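Local coordinates for calcium uptake protein 2, mitochondrial (Homo sapiens, PDB 6LB7) that probably senses calcium through its EF-hand domains and helps control calcium uptake into mitochondria, at residues Q284-N288 against N289-T293; K225-R228 against E229-A233; E304-H308 against E309-G313. All coordinates share one frame; numbering follows the deposited sequence.

Overall arrangement
All three contacts are local and lie in the C-terminal part of the chain, on the same side of its centre. In chain order, interaction 2 comes first, at the end of helix 220-230, probably the incoming helix of a degenerate EF-hand. Interactions 1 and 3 follow, at the starts of helices 288-298 and 308-320, the incoming and outgoing helices of the last EF-hand. The centres of interactions 1 and 2 are about 16 Å apart, and T293 packs on L231 between them. Interaction 3 lies about 15 Å from interaction 1 and about 17 Å from interaction 2, centre to centre, and touches neither. None of the residues holding the calcium ion seen here takes part.

Interaction 1 of 3, residues Q284-N288 against N289-T293; sequences QELSN and NILDT
S287 and N289 meet in a local side-chain and backbone contact at the start of helix 288-298, just after the loop that follows helix 271-282. S287 sits at the N-cap position, but its hydroxyl does not cap the helix. OG of S287 instead donates to OD1 of N289 at 2.6 Å, and it lies in the plane of that amide carbonyl. N289 CG is turned between its own backbone N and carbonyl carbon (chi1 49°). This keeps OD1 close to the helix start and within reach of the serine. OD1 also takes a weak bond from I290 N. The amide is fixed at its other end too, because ND2 bonds to E241 and to the carbonyl of E235.

The backbone opens the helix in the usual way. S287 O accepts L291 N at 2.9 Å in an almost straight bond (174°), with a weak second bond from I290 N. N288 O takes D292 N at 2.8 Å. At the next residue, N289 O takes two bonds from T293, N at 3.0 Å and OG1 at 2.8 Å, from opposite faces of its plane.

The apolar part is small. L291 CD2 lies 4.1 Å from L286 CB, and L291 also packs on helix 271-282. The carboxylate of D292 forms a salt bridge with K204. This is the start of the incoming helix of the last EF-hand, reached by a short linker from helix 271-282.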
loop_
_atom_site.group_PDB
_atom_site.type_symbol
_atom_site.label_atom_id
_atom_site.label_comp_id
_atom_site.label_asym_id
_atom_site.label_seq_id
_atom_site.Cartn_x
_atom_site.Cartn_y
_atom_site.Cartn_z
ATOM N N GLN B 284 12.429 15.413 1.273
ATOM C CA GLN B 284 13.357 16.289 0.532
ATOM C C GLN B 284 12.635 17.249 -0.404
ATOM O O GLN B 284 11.425 17.145 -0.581
ATOM C CB GLN B 284 14.199 15.427 -0.397
ATOM C CG GLN B 284 14.850 14.255 0.290
ATOM C CD GLN B 284 15.932 14.749 1.207
ATOM O OE1 GLN B 284 15.829 15.812 1.803
ATOM N NE2 GLN B 284 16.997 13.980 1.297
ATOM N N GLU B 285 13.431 18.144 -0.976
ATOM C CA GLU B 285 12.990 19.166 -1.905
ATOM C C GLU B 285 13.314 18.766 -3.340
ATOM O O GLU B 285 14.127 17.871 -3.607
ATOM C CB GLU B 285 13.652 20.509 -1.590
ATOM C CG GLU B 285 13.399 21.045 -0.224
ATOM C CD GLU B 285 13.666 22.539 -0.109
ATOM O OE1 GLU B 285 14.779 22.909 0.182
ATOM O OE2 GLU B 285 12.767 23.334 -0.312
ATOM N N LEU B 286 12.632 19.419 -4.269
ATOM C CA LEU B 286 12.985 19.434 -5.675
ATOM C C LEU B 286 13.509 20.813 -6.041
ATOM O O LEU B 286 13.098 21.815 -5.452
ATOM C CB LEU B 286 11.779 19.112 -6.538
ATOM C CG LEU B 286 11.221 17.709 -6.348
ATOM C CD1 LEU B 286 10.056 17.518 -7.284
ATOM C CD2 LEU B 286 12.306 16.672 -6.589
ATOM N N SER B 287 14.388 20.859 -7.041
ATOM C CA SER B 287 14.985 22.122 -7.462
ATOM C C SER B 287 14.003 22.981 -8.257
ATOM O O SER B 287 13.075 22.478 -8.906
ATOM C CB SER B 287 16.225 21.868 -8.311
ATOM O OG SER B 287 15.882 21.109 -9.468
ATOM N N ASN B 288 14.266 24.299 -8.238
ATOM C CA ASN B 288 13.356 25.288 -8.812
ATOM C C ASN B 288 13.216 25.141 -10.318
ATOM O O ASN B 288 12.126 25.345 -10.861
ATOM C CB ASN B 288 13.853 26.696 -8.488
ATOM C CG ASN B 288 13.730 27.032 -7.022
ATOM O OD1 ASN B 288 12.738 26.696 -6.381
ATOM N ND2 ASN B 288 14.738 27.706 -6.483
ATOM N N ASN B 289 14.313 24.852 -11.027
ATOM C CA ASN B 289 14.178 24.649 -12.468
ATOM C C ASN B 289 13.221 23.497 -12.783
ATOM O O ASN B 289 12.458 23.571 -13.757
ATOM C CB ASN B 289 15.563 24.432 -13.124
ATOM C CG ASN B 289 16.428 23.375 -12.407
ATOM O OD1 ASN B 289 15.960 22.615 -11.549
ATOM N ND2 ASN B 289 17.713 23.334 -12.771
ATOM N N ILE B 290 13.216 22.446 -11.956
ATOM C CA ILE B 290 12.314 21.321 -12.195
ATOM C C ILE B 290 10.889 21.664 -11.772
ATOM O O ILE B 290 9.929 21.391 -12.507
ATOM C CB ILE B 290 12.829 20.048 -11.497
ATOM C CG1 ILE B 290 13.970 19.418 -12.317
ATOM C CG2 ILE B 290 11.701 18.994 -11.388
ATOM C CD1 ILE B 290 14.631 18.266 -11.645
ATOM N N LEU B 291 10.726 22.269 -10.589
ATOM C CA LEU B 291 9.399 22.744 -10.187
ATOM C C LEU B 291 8.813 23.659 -11.249
ATOM O O LEU B 291 7.636 23.545 -11.610
ATOM C CB LEU B 291 9.464 23.494 -8.855
ATOM C CG LEU B 291 9.821 22.723 -7.588
ATOM C CD1 LEU B 291 10.063 23.684 -6.445
ATOM C CD2 LEU B 291 8.733 21.728 -7.229
ATOM N N ASP B 292 9.631 24.582 -11.759
ATOM C CA ASP B 292 9.148 25.508 -12.776
ATOM C C ASP B 292 8.739 24.776 -14.046
ATOM O O ASP B 292 7.736 25.125 -14.673
ATOM C CB ASP B 292 10.225 26.548 -13.090
ATOM C CG ASP B 292 9.773 27.555 -14.133
ATOM O OD1 ASP B 292 10.330 27.551 -15.254
ATOM O OD2 ASP B 292 8.851 28.342 -13.835
ATOM N N THR B 293 9.518 23.765 -14.452
ATOM C CA THR B 293 9.175 22.992 -15.643
ATOM C C THR B 293 7.859 22.247 -15.465
ATOM O O THR B 293 7.019 22.222 -16.377
ATOM C CB THR B 293 10.305 22.007 -15.974
ATOM O OG1 THR B 293 11.500 22.741 -16.249
ATOM C CG2 THR B 293 9.941 21.181 -17.198
#

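Interaction 2 of 3, residues K225-R228 against E229-A233; sequences KNVR and EKLSA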
loop_
_atom_site.group_PDB
_atom_site.type_symbol
_atom_site.label_atom_id
_atom_site.label_comp_id
_atom_site.label_asym_id
_atom_site.label_seq_id
_atom_site.Cartn_x
_atom_site.Cartn_y
_atom_site.Cartn_z
ATOM N N LYS B 225 2.675 21.697 -26.547
ATOM C CA LYS B 225 2.595 23.121 -26.850
ATOM C C LYS B 225 3.222 23.940 -25.725
ATOM O O LYS B 225 3.970 24.888 -25.982
ATOM C CB LYS B 225 1.141 23.528 -27.098
ATOM C CG LYS B 225 0.960 24.970 -27.530
ATOM C CD LYS B 225 -0.483 25.275 -27.893
ATOM C CE LYS B 225 -0.683 26.778 -28.149
ATOM N NZ LYS B 225 0.319 27.355 -29.105
ATOM N N ASN B 226 2.964 23.554 -24.471
ATOM C CA ASN B 226 3.558 24.259 -23.338
ATOM C C ASN B 226 5.068 24.098 -23.312
ATOM O O ASN B 226 5.785 25.037 -22.949
ATOM C CB ASN B 226 2.956 23.760 -22.024
ATOM C CG ASN B 226 1.532 24.232 -21.826
ATOM O OD1 ASN B 226 1.120 25.213 -22.421
ATOM N ND2 ASN B 226 0.782 23.543 -20.981
ATOM N N VAL B 227 5.569 22.910 -23.660
ATOM C CA VAL B 227 7.015 22.709 -23.709
ATOM C C VAL B 227 7.644 23.678 -24.699
ATOM O O VAL B 227 8.621 24.369 -24.387
ATOM C CB VAL B 227 7.359 21.252 -24.070
ATOM C CG1 VAL B 227 8.864 21.119 -24.312
ATOM C CG2 VAL B 227 6.907 20.279 -22.980
ATOM N N ARG B 228 7.077 23.756 -25.908
ATOM C CA ARG B 228 7.707 24.528 -26.972
ATOM C C ARG B 228 7.637 26.020 -26.703
ATOM O O ARG B 228 8.566 26.752 -27.057
ATOM C CB ARG B 228 7.053 24.219 -28.319
ATOM C CG ARG B 228 7.173 22.778 -28.772
ATOM C CD ARG B 228 6.730 22.629 -30.223
ATOM N NE ARG B 228 5.399 23.190 -30.473
ATOM C CZ ARG B 228 4.266 22.487 -30.473
ATOM N NH1 ARG B 228 4.278 21.180 -30.235
ATOM N NH2 ARG B 228 3.112 23.098 -30.710
ATOM N N GLU B 229 6.566 26.487 -26.061
ATOM C CA GLU B 229 6.305 27.912 -25.965
ATOM C C GLU B 229 6.550 28.516 -24.589
ATOM O O GLU B 229 6.813 29.719 -24.508
ATOM C CB GLU B 229 4.861 28.204 -26.397
ATOM C CG GLU B 229 4.635 27.919 -27.881
ATOM C CD GLU B 229 3.174 27.882 -28.273
ATOM O OE1 GLU B 229 2.885 27.432 -29.409
ATOM O OE2 GLU B 229 2.317 28.292 -27.454
ATOM N N LYS B 230 6.497 27.733 -23.508
ATOM C CA LYS B 230 6.634 28.300 -22.172
ATOM C C LYS B 230 7.904 27.892 -21.450
ATOM O O LYS B 230 8.185 28.437 -20.378
ATOM C CB LYS B 230 5.431 27.924 -21.305
ATOM C CG LYS B 230 4.116 28.307 -21.929
ATOM C CD LYS B 230 2.953 27.747 -21.146
ATOM C CE LYS B 230 1.629 28.261 -21.688
ATOM N NZ LYS B 230 0.491 27.506 -21.074
ATOM N N LEU B 231 8.676 26.959 -21.989
ATOM C CA LEU B 231 9.893 26.535 -21.313
ATOM C C LEU B 231 10.991 27.500 -21.704
ATOM O O LEU B 231 11.556 27.415 -22.799
ATOM C CB LEU B 231 10.257 25.095 -21.652
ATOM C CG LEU B 231 9.391 24.119 -20.876
ATOM C CD1 LEU B 231 9.980 22.715 -20.941
ATOM C CD2 LEU B 231 9.252 24.596 -19.438
ATOM N N SER B 232 11.273 28.434 -20.803
ATOM C CA SER B 232 12.378 29.354 -20.991
ATOM C C SER B 232 13.675 28.584 -21.206
ATOM O O SER B 232 13.776 27.380 -20.940
ATOM C CB SER B 232 12.507 30.268 -19.775
ATOM O OG SER B 232 11.220 30.625 -19.299
ATOM N N ALA B 233 14.674 29.291 -21.712
ATOM C CA ALA B 233 16.037 28.771 -21.689
ATOM C C ALA B 233 16.705 29.081 -20.351
ATOM O O ALA B 233 17.845 29.541 -20.298
ATOM C CB ALA B 233 16.835 29.340 -22.854
HETATM O O HOH W 1 11.114 25.702 -24.752
#
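K225 NZ lies between the two oxygens of the E229 carboxylate, on the syn side of each. It is 2.6 Å from OE1 of E229 and 2.8 Å from OE2. This is a forked salt bridge. The lysine chain runs straight and then bends at its last torsion (chi4 50°), which swings NZ into the fork. The R228 guanidinium has K225 CA on one face, 3.8 Å above the plane and toward the rim. Its NH2 is 4.5 Å from E229 OE1, too far for a second salt bridge. The N226 amide is met from above: K230 NZ is 2.7 Å from N226 OD1 but 52° out of the carbonyl plane, so it uses no lone pair. The two side chains run alongside each other in the same direction. ND2 of N226 bonds to I297 O.

Both polar pairs are i to i+4 contacts on the last turns of helix 220-230. This is probably the incoming helix of a degenerate EF-hand, with helix 239-249 as its outgoing helix. The charged K225, E229 and K230 lie on the exposed side. V227 and L231 turn to helices 204-211 and 288-298. L231 is the first residue to leave helical geometry. Its CD1 still packs on V227 CG1 at 3.9 Å. A water donates to V227 O at 2.9 Å and to L231 O at 2.6 Å, bridging the two carbonyls.

Interaction 3 of 3, residues E304-H308 against E309-G313; sequences ECLSH and EEFLG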
loop_
_atom_site.group_PDB
_atom_site.type_symbol
_atom_site.label_atom_id
_atom_site.label_comp_id
_atom_site.label_asym_id
_atom_site.label_seq_id
_atom_site.Cartn_x
_atom_site.Cartn_y
_atom_site.Cartn_z
ATOM N N GLU B 304 -1.911 29.433 -12.500
ATOM C CA GLU B 304 -0.805 28.972 -11.663
ATOM C C GLU B 304 -1.237 27.904 -10.659
ATOM O O GLU B 304 -0.636 27.774 -9.586
ATOM C CB GLU B 304 -0.130 30.144 -10.949
ATOM C CG GLU B 304 0.563 31.104 -11.892
ATOM C CD GLU B 304 1.133 32.291 -11.166
ATOM O OE1 GLU B 304 0.441 32.826 -10.269
ATOM O OE2 GLU B 304 2.276 32.685 -11.484
ATOM N N CYS B 305 -2.274 27.138 -10.993
ATOM C CA CYS B 305 -2.602 25.911 -10.274
ATOM C C CYS B 305 -2.238 24.708 -11.136
ATOM O O CYS B 305 -2.393 24.737 -12.360
ATOM C CB CYS B 305 -4.084 25.863 -9.894
ATOM S SG CYS B 305 -4.574 27.265 -8.850
ATOM N N LEU B 306 -1.747 23.655 -10.496
ATOM C CA LEU B 306 -1.279 22.485 -11.223
ATOM C C LEU B 306 -2.453 21.570 -11.540
ATOM O O LEU B 306 -3.263 21.255 -10.661
ATOM C CB LEU B 306 -0.234 21.731 -10.399
ATOM C CG LEU B 306 0.590 20.716 -11.199
ATOM C CD1 LEU B 306 1.591 21.446 -12.069
ATOM C CD2 LEU B 306 1.288 19.720 -10.307
ATOM N N SER B 307 -2.554 21.145 -12.798
ATOM C CA SER B 307 -3.495 20.087 -13.157
ATOM C C SER B 307 -2.874 18.778 -12.678
ATOM O O SER B 307 -2.186 18.064 -13.412
ATOM C CB SER B 307 -3.773 20.093 -14.649
ATOM O OG SER B 307 -4.135 21.395 -15.078
ATOM N N HIS B 308 -3.082 18.490 -11.394
ATOM C CA HIS B 308 -2.270 17.462 -10.753
ATOM C C HIS B 308 -2.692 16.063 -11.168
ATOM O O HIS B 308 -1.868 15.142 -11.152
ATOM C CB HIS B 308 -2.330 17.616 -9.235
ATOM C CG HIS B 308 -3.721 17.705 -8.692
ATOM N ND1 HIS B 308 -4.485 16.594 -8.420
ATOM C CD2 HIS B 308 -4.479 18.777 -8.358
ATOM C CE1 HIS B 308 -5.659 16.975 -7.951
ATOM N NE2 HIS B 308 -5.683 18.293 -7.907
ATOM N N GLU B 309 -3.953 15.889 -11.561
ATOM C CA GLU B 309 -4.392 14.592 -12.062
ATOM C C GLU B 309 -3.686 14.245 -13.369
ATOM O O GLU B 309 -3.301 13.091 -13.584
ATOM C CB GLU B 309 -5.912 14.591 -12.245
ATOM C CG GLU B 309 -6.714 14.831 -10.953
ATOM C CD GLU B 309 -7.187 16.286 -10.783
ATOM O OE1 GLU B 309 -6.533 17.222 -11.312
ATOM O OE2 GLU B 309 -8.227 16.492 -10.116
ATOM N N GLU B 310 -3.511 15.230 -14.260
ATOM C CA GLU B 310 -2.809 14.971 -15.510
ATOM C C GLU B 310 -1.320 14.751 -15.265
ATOM O O GLU B 310 -0.716 13.863 -15.877
ATOM C CB GLU B 310 -3.035 16.112 -16.498
ATOM C CG GLU B 310 -4.393 16.084 -17.172
ATOM C CD GLU B 310 -5.453 16.853 -16.396
ATOM O OE1 GLU B 310 -5.261 17.099 -15.176
ATOM O OE2 GLU B 310 -6.481 17.214 -17.014
ATOM N N PHE B 311 -0.720 15.532 -14.361
ATOM C CA PHE B 311 0.673 15.310 -13.980
ATOM C C PHE B 311 0.874 13.880 -13.483
ATOM O O PHE B 311 1.721 13.141 -13.995
ATOM C CB PHE B 311 1.069 16.334 -12.914
ATOM C CG PHE B 311 2.463 16.147 -12.357
ATOM C CD1 PHE B 311 3.571 16.101 -13.194
ATOM C CD2 PHE B 311 2.658 16.060 -10.990
ATOM C CE1 PHE B 311 4.846 15.953 -12.670
ATOM C CE2 PHE B 311 3.924 15.919 -10.457
ATOM C CZ PHE B 311 5.026 15.863 -11.302
ATOM N N LEU B 312 0.059 13.467 -12.507
ATOM C CA LEU B 312 0.115 12.114 -11.968
ATOM C C LEU B 312 -0.051 11.055 -13.058
ATOM O O LEU B 312 0.594 10.002 -13.020
ATOM C CB LEU B 312 -0.965 11.969 -10.896
ATOM C CG LEU B 312 -0.831 10.750 -10.002
ATOM C CD1 LEU B 312 0.451 10.849 -9.178
ATOM C CD2 LEU B 312 -2.064 10.634 -9.118
ATOM N N GLY B 313 -0.904 11.320 -14.047
ATOM C CA GLY B 313 -1.029 10.394 -15.154
ATOM C C GLY B 313 0.264 10.218 -15.929
ATOM O O GLY B 313 0.660 9.092 -16.242
#
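H308 and E309 form a stacked pair at the start of helix 308-320. E309 OE1 sits 3.5 Å above the imidazole plane, over the ring centre, and the ring and carboxylate planes are 14° apart. H308 CG lies between its own backbone N and carbonyl carbon (chi1 51°), which brings the ring to the carboxylate. The E309 chain bends at chi2 (99°) to meet it. The negative charge could favour a protonated histidine. The E310 chain is also bent, and this brings OE1 back to 3.4 Å from S307 CB.

Apolar contact is made by L306 and F311, with CD2 of L306 4.0 Å from CD2 of F311. F311 also meets the ring of F298 and packs on F255.

Backbone bonds start the helix. S307 O accepts F311 N at 3.1 Å and H308 O accepts L312 N at 2.9 Å. The chain makes an inverse gamma turn about S307.

D299 to E310 is a canonical twelve-residue EF-hand loop. L306, at position eight, pairs by its backbone with V269, as in paired EF-hands. E310, at position twelve, would be the bidentate calcium ligand, but the calcium seen here is held by another loop.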